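Local atomic coordinates of segregation and condensation protein A (Pyrococcus furiosus, PDB entry 5XNS), a protein that probably acts as the kleisin subunit of the SMC-ScpA complex in chromosome segregation and condensation, here represented by its C-terminal winged-helix domain. Residues I2-V13 with Y44-V54. Sequence-based numbering, arbitrary orientation.
Sequences IEKYVEELYKVV and YLLFLENMGRV
Ile2 starts the contact from just ahead of helix 3-13, laying its CD1 obliquely against the Phe47 ring, 3.9 Å from CE2, while its CB and CG2 lie near the hydroxyl of Tyr44. One turn on, Tyr5 gives only its root: CB meets CE2 of Tyr44 at 3.7 Å, and the Tyr5 ring swings away from helix 44-50.

Val6 sits in the middle, and its two methyls meet different partners. With CG1 anti to the backbone N (chi1 173°), CG2 is turned over a face of the Tyr44 ring, a CH-pi contact 3.9 Å from the centroid, and also reaches the edge of Phe47. The Val6 and Leu48 side chains slide past each other in opposite directions, bringing CG1 to 3.7 Å from Leu48 CG, and CG1 also comes near Met51 CE. Leu9 follows, its CD2 pressed on Tyr44 CB at 3.6 Å and also against Leu45 CD2.

Tyr10 CB rests on Leu48 CD2, and its ring extends past the end of the second helix, where Gly52 closes a Schellman motif. There the aliphatic stem of Arg53 covers one ring face: CB makes a CH-pi contact 4.2 Å from the centroid, and CD lies above the rim. Val54 CG1 approaches the same ring obliquely. Val13 finishes the walk with looser contacts to Leu45 and Val54, and with Val67 of strand 65-69 these three join the helices to the sheet.

The helix segments cross at -81°, their axes 9.6 Å apart, in a compact winged-helix domain. Leu46, Glu49 and Asn50, on other sides of helix 44-50, meet the chain of another protein, which Phe47 also touches. No hydrogen bond links the two segments, so cohesion here rests on apolar packing and two CH-pi contacts, with shape rather than polar pairing setting how the helices fit.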
loop_
_atom_site.group_PDB
_atom_site.type_symbol
_atom_site.label_atom_id
_atom_site.label_comp_id
_atom_site.label_asym_id
_atom_site.label_seq_id
_atom_site.Cartn_x
_atom_site.Cartn_y
_atom_site.Cartn_z
ATOM N N ILE B 2 -23.907 0.139 -20.241
ATOM C CA ILE B 2 -22.780 0.603 -21.042
ATOM C C ILE B 2 -22.622 -0.210 -22.322
ATOM O O ILE B 2 -21.937 0.251 -23.249
ATOM C CB ILE B 2 -21.457 0.583 -20.238
ATOM C CG1 ILE B 2 -21.006 -0.853 -19.953
ATOM C CG2 ILE B 2 -21.597 1.368 -18.945
ATOM C CD1 ILE B 2 -19.867 -1.339 -20.835
ATOM N N GLU B 3 -23.237 -1.394 -22.405
ATOM C CA GLU B 3 -22.993 -2.264 -23.549
ATOM C C GLU B 3 -23.317 -1.578 -24.868
ATOM O O GLU B 3 -22.664 -1.851 -25.879
ATOM C CB GLU B 3 -23.792 -3.559 -23.410
ATOM C CG GLU B 3 -23.044 -4.669 -22.679
ATOM C CD GLU B 3 -23.757 -6.016 -22.768
ATOM O OE1 GLU B 3 -23.607 -6.720 -23.799
ATOM O OE2 GLU B 3 -24.483 -6.358 -21.810
ATOM N N LYS B 4 -24.287 -0.659 -24.882
ATOM C CA LYS B 4 -24.638 -0.025 -26.147
ATOM C C LYS B 4 -23.596 1.006 -26.575
ATOM O O LYS B 4 -23.371 1.192 -27.779
ATOM C CB LYS B 4 -26.044 0.589 -26.067
ATOM C CG LYS B 4 -26.184 1.852 -25.229
ATOM C CD LYS B 4 -27.568 2.492 -25.423
ATOM C CE LYS B 4 -27.629 3.880 -24.801
ATOM N NZ LYS B 4 -28.975 4.511 -24.904
ATOM N N TYR B 5 -22.935 1.665 -25.620
ATOM C CA TYR B 5 -21.891 2.626 -25.973
ATOM C C TYR B 5 -20.640 1.920 -26.476
ATOM O O TYR B 5 -19.987 2.388 -27.419
ATOM C CB TYR B 5 -21.574 3.522 -24.772
ATOM C CG TYR B 5 -22.797 4.268 -24.306
ATOM C CD1 TYR B 5 -23.324 5.314 -25.069
ATOM C CD2 TYR B 5 -23.456 3.907 -23.126
ATOM C CE1 TYR B 5 -24.462 5.993 -24.662
ATOM C CE2 TYR B 5 -24.597 4.581 -22.711
ATOM C CZ TYR B 5 -25.091 5.625 -23.482
ATOM O OH TYR B 5 -26.218 6.304 -23.086
ATOM N N VAL B 6 -20.296 0.783 -25.867
ATOM C CA VAL B 6 -19.172 -0.007 -26.358
ATOM C C VAL B 6 -19.459 -0.514 -27.768
ATOM O O VAL B 6 -18.611 -0.416 -28.666
ATOM C CB VAL B 6 -18.867 -1.147 -25.368
ATOM C CG1 VAL B 6 -17.823 -2.070 -25.925
ATOM C CG2 VAL B 6 -18.403 -0.552 -24.039
ATOM N N GLU B 7 -20.674 -1.020 -27.996
ATOM C CA GLU B 7 -21.060 -1.471 -29.332
ATOM C C GLU B 7 -21.092 -0.312 -30.330
ATOM O O GLU B 7 -20.651 -0.462 -31.477
ATOM C CB GLU B 7 -22.418 -2.174 -29.270
ATOM C CG GLU B 7 -22.978 -2.544 -30.648
ATOM C CD GLU B 7 -22.291 -3.774 -31.265
ATOM O OE1 GLU B 7 -22.466 -4.023 -32.490
ATOM O OE2 GLU B 7 -21.583 -4.487 -30.508
ATOM N N GLU B 8 -21.618 0.850 -29.918
ATOM C CA GLU B 8 -21.601 2.015 -30.799
ATOM C C GLU B 8 -20.182 2.338 -31.238
ATOM O O GLU B 8 -19.932 2.602 -32.423
ATOM C CB GLU B 8 -22.231 3.227 -30.103
ATOM C CG GLU B 8 -23.757 3.342 -30.249
ATOM C CD GLU B 8 -24.369 4.442 -29.360
ATOM O OE1 GLU B 8 -25.556 4.313 -28.960
ATOM O OE2 GLU B 8 -23.652 5.428 -29.057
ATOM N N LEU B 9 -19.235 2.302 -30.297
ATOM C CA LEU B 9 -17.862 2.635 -30.635
ATOM C C LEU B 9 -17.266 1.584 -31.566
ATOM O O LEU B 9 -16.493 1.912 -32.475
ATOM C CB LEU B 9 -17.041 2.779 -29.359
ATOM C CG LEU B 9 -15.534 2.925 -29.559
ATOM C CD1 LEU B 9 -15.206 4.170 -30.381
ATOM C CD2 LEU B 9 -14.850 2.958 -28.198
ATOM N N TYR B 10 -17.630 0.318 -31.363
ATOM C CA TYR B 10 -17.193 -0.744 -32.264
ATOM C C TYR B 10 -17.651 -0.477 -33.695
ATOM O O TYR B 10 -16.848 -0.538 -34.634
ATOM C CB TYR B 10 -17.726 -2.084 -31.770
ATOM C CG TYR B 10 -17.361 -3.268 -32.631
ATOM C CD1 TYR B 10 -16.051 -3.464 -33.061
ATOM C CD2 TYR B 10 -18.319 -4.224 -32.970
ATOM C CE1 TYR B 10 -15.709 -4.564 -33.827
ATOM C CE2 TYR B 10 -17.990 -5.324 -33.735
ATOM C CZ TYR B 10 -16.686 -5.487 -34.162
ATOM O OH TYR B 10 -16.352 -6.580 -34.923
ATOM N N LYS B 11 -18.942 -0.161 -33.876
ATOM C CA LYS B 11 -19.476 0.069 -35.222
ATOM C C LYS B 11 -18.774 1.242 -35.897
ATOM O O LYS B 11 -18.487 1.202 -37.101
ATOM C CB LYS B 11 -20.989 0.319 -35.172
ATOM C CG LYS B 11 -21.838 -0.818 -34.585
ATOM C CD LYS B 11 -23.295 -0.722 -35.070
ATOM C CE LYS B 11 -24.305 -1.261 -34.050
ATOM N NZ LYS B 11 -24.674 -0.248 -32.999
ATOM N N VAL B 12 -18.476 2.289 -35.126
ATOM C CA VAL B 12 -17.721 3.421 -35.652
ATOM C C VAL B 12 -16.347 2.970 -36.134
ATOM O O VAL B 12 -15.902 3.335 -37.233
ATOM C CB VAL B 12 -17.613 4.519 -34.584
ATOM C CG1 VAL B 12 -16.523 5.515 -34.962
ATOM C CG2 VAL B 12 -18.968 5.193 -34.400
ATOM N N VAL B 13 -15.650 2.178 -35.310
ATOM C CA VAL B 13 -14.321 1.679 -35.670
ATOM C C VAL B 13 -14.382 0.852 -36.953
ATOM O O VAL B 13 -13.573 1.032 -37.870
ATOM C CB VAL B 13 -13.723 0.867 -34.508
ATOM C CG1 VAL B 13 -12.481 0.092 -34.982
ATOM C CG2 VAL B 13 -13.352 1.805 -33.347
ATOM N N TYR B 44 -13.405 1.644 -23.190
ATOM C CA TYR B 44 -14.290 0.930 -24.104
ATOM C C TYR B 44 -13.488 0.147 -25.140
ATOM O O TYR B 44 -13.846 -0.987 -25.491
ATOM C CB TYR B 44 -15.248 1.925 -24.763
ATOM C CG TYR B 44 -16.295 2.476 -23.797
ATOM C CD1 TYR B 44 -16.348 2.036 -22.481
ATOM C CD2 TYR B 44 -17.228 3.408 -24.206
ATOM C CE1 TYR B 44 -17.293 2.517 -21.599
ATOM C CE2 TYR B 44 -18.181 3.900 -23.331
ATOM C CZ TYR B 44 -18.210 3.450 -22.028
ATOM O OH TYR B 44 -19.155 3.938 -21.142
ATOM N N LEU B 45 -12.378 0.722 -25.615
ATOM C CA LEU B 45 -11.499 -0.019 -26.507
ATOM C C LEU B 45 -10.885 -1.225 -25.794
ATOM O O LEU B 45 -10.821 -2.323 -26.362
ATOM C CB LEU B 45 -10.426 0.910 -27.065
ATOM C CG LEU B 45 -10.968 1.955 -28.041
ATOM C CD1 LEU B 45 -9.922 3.027 -28.288
ATOM C CD2 LEU B 45 -11.445 1.319 -29.369
ATOM N N LEU B 46 -10.485 -1.065 -24.529
ATOM C CA LEU B 46 -9.926 -2.217 -23.823
ATOM C C LEU B 46 -10.979 -3.296 -23.613
ATOM O O LEU B 46 -10.659 -4.491 -23.663
ATOM C CB LEU B 46 -9.311 -1.788 -22.494
ATOM C CG LEU B 46 -8.128 -0.860 -22.732
ATOM C CD1 LEU B 46 -7.924 0.055 -21.524
ATOM C CD2 LEU B 46 -6.875 -1.648 -23.059
ATOM N N PHE B 47 -12.234 -2.895 -23.358
ATOM C CA PHE B 47 -13.333 -3.861 -23.335
ATOM C C PHE B 47 -13.430 -4.604 -24.668
ATOM O O PHE B 47 -13.526 -5.838 -24.709
ATOM C CB PHE B 47 -14.660 -3.157 -23.023
ATOM C CG PHE B 47 -14.803 -2.687 -21.584
ATOM C CD1 PHE B 47 -13.848 -2.992 -20.624
ATOM C CD2 PHE B 47 -15.903 -1.932 -21.201
ATOM C CE1 PHE B 47 -13.994 -2.566 -19.305
ATOM C CE2 PHE B 47 -16.056 -1.497 -19.892
ATOM C CZ PHE B 47 -15.103 -1.816 -18.944
ATOM N N LEU B 48 -13.401 -3.858 -25.775
ATOM C CA LEU B 48 -13.505 -4.491 -27.082
ATOM C C LEU B 48 -12.309 -5.393 -27.346
ATOM O O LEU B 48 -12.441 -6.446 -27.979
ATOM C CB LEU B 48 -13.654 -3.426 -28.174
ATOM C CG LEU B 48 -15.054 -2.784 -28.277
ATOM C CD1 LEU B 48 -15.009 -1.532 -29.118
ATOM C CD2 LEU B 48 -16.097 -3.750 -28.835
ATOM N N GLU B 49 -11.130 -5.010 -26.864
ATOM C CA GLU B 49 -9.967 -5.843 -27.128
ATOM C C GLU B 49 -10.004 -7.122 -26.304
ATOM O O GLU B 49 -9.611 -8.181 -26.797
ATOM C CB GLU B 49 -8.679 -5.074 -26.865
ATOM C CG GLU B 49 -7.454 -5.896 -27.223
ATOM C CD GLU B 49 -6.186 -5.100 -27.183
ATOM O OE1 GLU B 49 -5.994 -4.363 -26.188
ATOM O OE2 GLU B 49 -5.391 -5.212 -28.151
ATOM N N ASN B 50 -10.503 -7.050 -25.068
ATOM C CA ASN B 50 -10.585 -8.253 -24.249
ATOM C C ASN B 50 -11.576 -9.255 -24.827
ATOM O O ASN B 50 -11.449 -10.457 -24.579
ATOM C CB ASN B 50 -10.968 -7.882 -22.817
ATOM C CG ASN B 50 -10.510 -8.920 -21.815
ATOM O OD1 ASN B 50 -9.305 -9.092 -21.588
ATOM N ND2 ASN B 50 -11.460 -9.631 -21.228
ATOM N N MET B 51 -12.563 -8.786 -25.588
ATOM C CA MET B 51 -13.511 -9.653 -26.276
ATOM C C MET B 51 -13.042 -10.067 -27.665
ATOM O O MET B 51 -13.787 -10.754 -28.370
ATOM C CB MET B 51 -14.876 -8.971 -26.412
ATOM C CG MET B 51 -15.520 -8.563 -25.119
ATOM S SD MET B 51 -17.034 -7.617 -25.440
ATOM C CE MET B 51 -16.415 -6.066 -26.039
ATOM N N GLY B 52 -11.846 -9.657 -28.078
ATOM C CA GLY B 52 -11.331 -10.041 -29.373
ATOM C C GLY B 52 -11.927 -9.310 -30.557
ATOM O O GLY B 52 -11.735 -9.752 -31.692
ATOM N N ARG B 53 -12.631 -8.191 -30.340
ATOM C CA ARG B 53 -13.258 -7.480 -31.452
ATOM C C ARG B 53 -12.379 -6.400 -32.066
ATOM O O ARG B 53 -12.594 -6.045 -33.236
ATOM C CB ARG B 53 -14.591 -6.874 -31.021
ATOM C CG ARG B 53 -15.520 -7.876 -30.412
ATOM C CD ARG B 53 -16.956 -7.385 -30.403
ATOM N NE ARG B 53 -17.833 -8.407 -29.838
ATOM C CZ ARG B 53 -18.245 -9.494 -30.499
ATOM N NH1 ARG B 53 -17.875 -9.701 -31.764
ATOM N NH2 ARG B 53 -19.044 -10.385 -29.888
ATOM N N VAL B 54 -11.403 -5.863 -31.325
ATOM C CA VAL B 54 -10.411 -4.957 -31.884
ATOM C C VAL B 54 -9.044 -5.358 -31.353
ATOM O O VAL B 54 -8.919 -6.063 -30.351
ATOM C CB VAL B 54 -10.673 -3.469 -31.554
ATOM C CG1 VAL B 54 -12.103 -3.082 -31.895
ATOM C CG2 VAL B 54 -10.345 -3.185 -30.080
#